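Local atomic coordinates of alpha-catenin-like protein hmp-1 (Caenorhabditis elegans, PDB entry 5H5M), a protein that links cadherin-bound beta-catenin to actin filaments at adherens junctions and is required for cell migration and cell shape changes as the embryo encloses and elongates. Residues R70-E75 with I97-K102. Sequence-based numbering, arbitrary orientation.
Sequences RQALQE and IAEVHK
Ala72 and Val100 meet where two antiparallel helices of a four-helix bundle pack side by side in the M domain of this vinculin-family protein, a compact example of how a small residue lets helices come close. The segment axes pass 8.7 Å apart at 165°, and the CA atoms of Ala72 and Val100 are separated by 5.3 Å. With nothing beyond CB on Ala72, the branched side chain of Val100 reaches the opposing backbone itself.

The side chain of Glu99 shows how one residue can serve both the buried seam and its polar border. Its CB leaves the backbone toward helix 56-80. The next atom, CG, stands anti to the backbone N (chi1 180°) and lies 4.0 Å from Ala72 CB, an aliphatic contact made by the stem of an acidic residue. A bend at chi2 (70°) then turns CD and the carboxylate out of line with that stem. At the tip, OE2 forms a salt bridge with Arg103, one turn further along the same helix, while OE1 has a long ionic pairing with Lys102 NZ at 3.9 Å. These two cationic partners would be expected to temper any repulsion from the carboxylate of Glu75, whose OE1 is 5.6 Å from Glu99 OE2. Glu75 is itself tied to its own helix through OE2, which receives a hydrogen bond from Gln71 NE2.

On the inner side, Val100 also touches Leu69 and Leu76 of helix 56-80 and Phe14 of helix 6-17, while Leu73 packs on Phe14 and on Cys38 of helix 27-49, so the four helices share one apolar interior. Val100 CG2, beside its own backbone N, sits 3.9 Å from Ala72 CB and 3.4 Å from Ala72 O.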
ATOM      1  N   ARG A  70      14.147 -13.742 -17.673  1.00 27.78           N
ATOM      2  CA  ARG A  70      14.672 -15.046 -18.076  1.00 32.98           C
ATOM      3  C   ARG A  70      15.310 -14.974 -19.455  1.00 39.44           C
ATOM      4  O   ARG A  70      16.436 -15.433 -19.657  1.00 35.39           O
ATOM      5  CB  ARG A  70      13.570 -16.107 -18.082  1.00 37.27           C
ATOM      6  CG  ARG A  70      13.230 -16.673 -16.717  1.00 51.19           C
ATOM      7  CD  ARG A  70      12.061 -17.642 -16.808  1.00 53.03           C
ATOM      8  NE  ARG A  70      11.797 -18.299 -15.532  1.00 51.42           N
ATOM      9  CZ  ARG A  70      10.642 -18.877 -15.217  1.00 56.86           C
ATOM     10  NH1 ARG A  70       9.640 -18.869 -16.085  1.00 53.14           N
ATOM     11  NH2 ARG A  70      10.486 -19.452 -14.032  1.00 65.41           N
ATOM     12  N   GLN A  71      14.574 -14.394 -20.398  1.00 34.35           N
ATOM     13  CA  GLN A  71      15.032 -14.257 -21.774  1.00 33.18           C
ATOM     14  C   GLN A  71      16.300 -13.416 -21.858  1.00 39.57           C
ATOM     15  O   GLN A  71      17.257 -13.785 -22.542  1.00 43.55           O
ATOM     16  CB  GLN A  71      13.932 -13.640 -22.638  1.00 38.16           C
ATOM     17  CG  GLN A  71      14.316 -13.430 -24.091  1.00 45.03           C
ATOM     18  CD  GLN A  71      13.292 -12.601 -24.842  1.00 59.66           C
ATOM     19  OE1 GLN A  71      12.223 -12.287 -24.316  1.00 72.68           O
ATOM     20  NE2 GLN A  71      13.616 -12.236 -26.078  1.00 63.33           N
ATOM     21  N   ALA A  72      16.302 -12.289 -21.154  1.00 27.77           N
ATOM     22  CA  ALA A  72      17.453 -11.394 -21.142  1.00 30.59           C
ATOM     23  C   ALA A  72      18.687 -12.085 -20.573  1.00 30.33           C
ATOM     24  O   ALA A  72      19.802 -11.831 -21.021  1.00 39.59           O
ATOM     25  CB  ALA A  72      17.140 -10.130 -20.346  1.00 27.90           C
ATOM     26  N   LEU A  73      18.488 -12.957 -19.589  1.00 26.77           N
ATOM     27  CA  LEU A  73      19.609 -13.669 -18.987  1.00 28.05           C
ATOM     28  C   LEU A  73      20.182 -14.692 -19.960  1.00 32.72           C
ATOM     29  O   LEU A  73      21.398 -14.843 -20.065  1.00 37.36           O
ATOM     30  CB  LEU A  73      19.196 -14.363 -17.686  1.00 26.92           C
ATOM     31  CG  LEU A  73      20.330 -15.184 -17.059  1.00 31.20           C
ATOM     32  CD1 LEU A  73      21.515 -14.290 -16.702  1.00 28.00           C
ATOM     33  CD2 LEU A  73      19.860 -15.968 -15.844  1.00 29.29           C
ATOM     34  N   GLN A  74      19.300 -15.389 -20.670  1.00 31.79           N
ATOM     35  CA  GLN A  74      19.723 -16.389 -21.643  1.00 36.77           C
ATOM     36  C   GLN A  74      20.569 -15.773 -22.755  1.00 38.68           C
ATOM     37  O   GLN A  74      21.573 -16.352 -23.167  1.00 31.73           O
ATOM     38  CB  GLN A  74      18.511 -17.109 -22.244  1.00 39.18           C
ATOM     39  CG  GLN A  74      17.827 -18.069 -21.281  1.00 37.52           C
ATOM     40  CD  GLN A  74      18.778 -19.122 -20.738  1.00 38.50           C
ATOM     41  OE1 GLN A  74      19.460 -19.813 -21.498  1.00 38.04           O
ATOM     42  NE2 GLN A  74      18.838 -19.240 -19.415  1.00 34.87           N
ATOM     43  N   GLU A  75      20.161 -14.600 -23.232  1.00 37.44           N
ATOM     44  CA  GLU A  75      20.894 -13.909 -24.291  1.00 38.30           C
ATOM     45  C   GLU A  75      22.274 -13.483 -23.810  1.00 41.54           C
ATOM     46  O   GLU A  75      23.259 -13.629 -24.536  1.00 36.36           O
ATOM     47  CB  GLU A  75      20.110 -12.695 -24.794  1.00 33.69           C
ATOM     48  CG  GLU A  75      18.801 -13.053 -25.483  1.00 45.47           C
ATOM     49  CD  GLU A  75      17.953 -11.837 -25.806  1.00 55.61           C
ATOM     50  OE1 GLU A  75      18.377 -10.707 -25.482  1.00 65.25           O
ATOM     51  OE2 GLU A  75      16.858 -12.015 -26.381  1.00 56.77           O
ATOM     52  N   ILE A  97      24.329  -7.114 -20.573  1.00 46.76           N
ATOM     53  CA  ILE A  97      24.256  -6.768 -19.158  1.00 41.36           C
ATOM     54  C   ILE A  97      23.265  -5.632 -18.929  1.00 40.35           C
ATOM     55  O   ILE A  97      22.480  -5.663 -17.981  1.00 42.55           O
ATOM     56  CB  ILE A  97      25.642  -6.364 -18.607  1.00 43.05           C
ATOM     57  CG1 ILE A  97      26.577  -7.576 -18.580  1.00 34.13           C
ATOM     58  CG2 ILE A  97      25.518  -5.755 -17.213  1.00 45.15           C
ATOM     59  CD1 ILE A  97      28.002  -7.242 -18.191  1.00 36.49           C
ATOM     60  N   ALA A  98      23.297  -4.638 -19.811  1.00 39.23           N
ATOM     61  CA  ALA A  98      22.392  -3.497 -19.714  1.00 44.91           C
ATOM     62  C   ALA A  98      20.934  -3.923 -19.883  1.00 41.72           C
ATOM     63  O   ALA A  98      20.042  -3.394 -19.218  1.00 44.02           O
ATOM     64  CB  ALA A  98      22.758  -2.441 -20.747  1.00 37.28           C
ATOM     65  N   GLU A  99      20.700  -4.880 -20.776  1.00 35.06           N
ATOM     66  CA  GLU A  99      19.357  -5.386 -21.026  1.00 34.25           C
ATOM     67  C   GLU A  99      18.790  -6.084 -19.791  1.00 33.44           C
ATOM     68  O   GLU A  99      17.624  -5.900 -19.442  1.00 34.33           O
ATOM     69  CB  GLU A  99      19.360  -6.344 -22.220  1.00 44.09           C
ATOM     70  CG  GLU A  99      17.997  -6.939 -22.561  1.00 54.87           C
ATOM     71  CD  GLU A  99      17.029  -5.923 -23.142  1.00 66.23           C
ATOM     72  OE1 GLU A  99      17.458  -4.792 -23.462  1.00 71.40           O
ATOM     73  OE2 GLU A  99      15.834  -6.258 -23.282  1.00 70.56           O
ATOM     74  N   VAL A 100      19.622  -6.884 -19.132  1.00 33.32           N
ATOM     75  CA  VAL A 100      19.207  -7.580 -17.922  1.00 32.26           C
ATOM     76  C   VAL A 100      18.910  -6.585 -16.804  1.00 35.55           C
ATOM     77  O   VAL A 100      17.895  -6.704 -16.113  1.00 34.07           O
ATOM     78  CB  VAL A 100      20.277  -8.581 -17.441  1.00 31.12           C
ATOM     79  CG1 VAL A 100      19.818  -9.276 -16.170  1.00 28.83           C
ATOM     80  CG2 VAL A 100      20.573  -9.604 -18.526  1.00 30.57           C
ATOM     81  N   HIS A 101      19.797  -5.604 -16.639  1.00 30.09           N
ATOM     82  CA  HIS A 101      19.631  -4.569 -15.620  1.00 35.99           C
ATOM     83  C   HIS A 101      18.334  -3.795 -15.808  1.00 38.85           C
ATOM     84  O   HIS A 101      17.683  -3.421 -14.834  1.00 42.06           O
ATOM     85  CB  HIS A 101      20.815  -3.595 -15.630  1.00 38.02           C
ATOM     86  CG  HIS A 101      22.017  -4.093 -14.889  1.00 45.86           C
ATOM     87  ND1 HIS A 101      23.270  -3.537 -15.045  1.00 54.17           N
ATOM     88  CD2 HIS A 101      22.157  -5.087 -13.983  1.00 47.37           C
ATOM     89  CE1 HIS A 101      24.130  -4.173 -14.270  1.00 50.50           C
ATOM     90  NE2 HIS A 101      23.481  -5.118 -13.614  1.00 53.14           N
ATOM     91  N   LYS A 102      17.960  -3.559 -17.062  1.00 36.53           N
ATOM     92  CA  LYS A 102      16.725  -2.842 -17.357  1.00 40.75           C
ATOM     93  C   LYS A 102      15.490  -3.667 -16.984  1.00 35.72           C
ATOM     94  O   LYS A 102      14.507  -3.129 -16.473  1.00 32.85           O
ATOM     95  CB  LYS A 102      16.667  -2.452 -18.834  1.00 43.92           C
ATOM     96  CG  LYS A 102      15.707  -1.308 -19.119  1.00 57.42           C
ATOM     97  CD  LYS A 102      14.712  -1.673 -20.208  1.00 65.05           C
ATOM     98  CE  LYS A 102      15.417  -2.033 -21.506  1.00 65.45           C
ATOM     99  NZ  LYS A 102      14.446  -2.406 -22.572  1.00 72.52           N
TER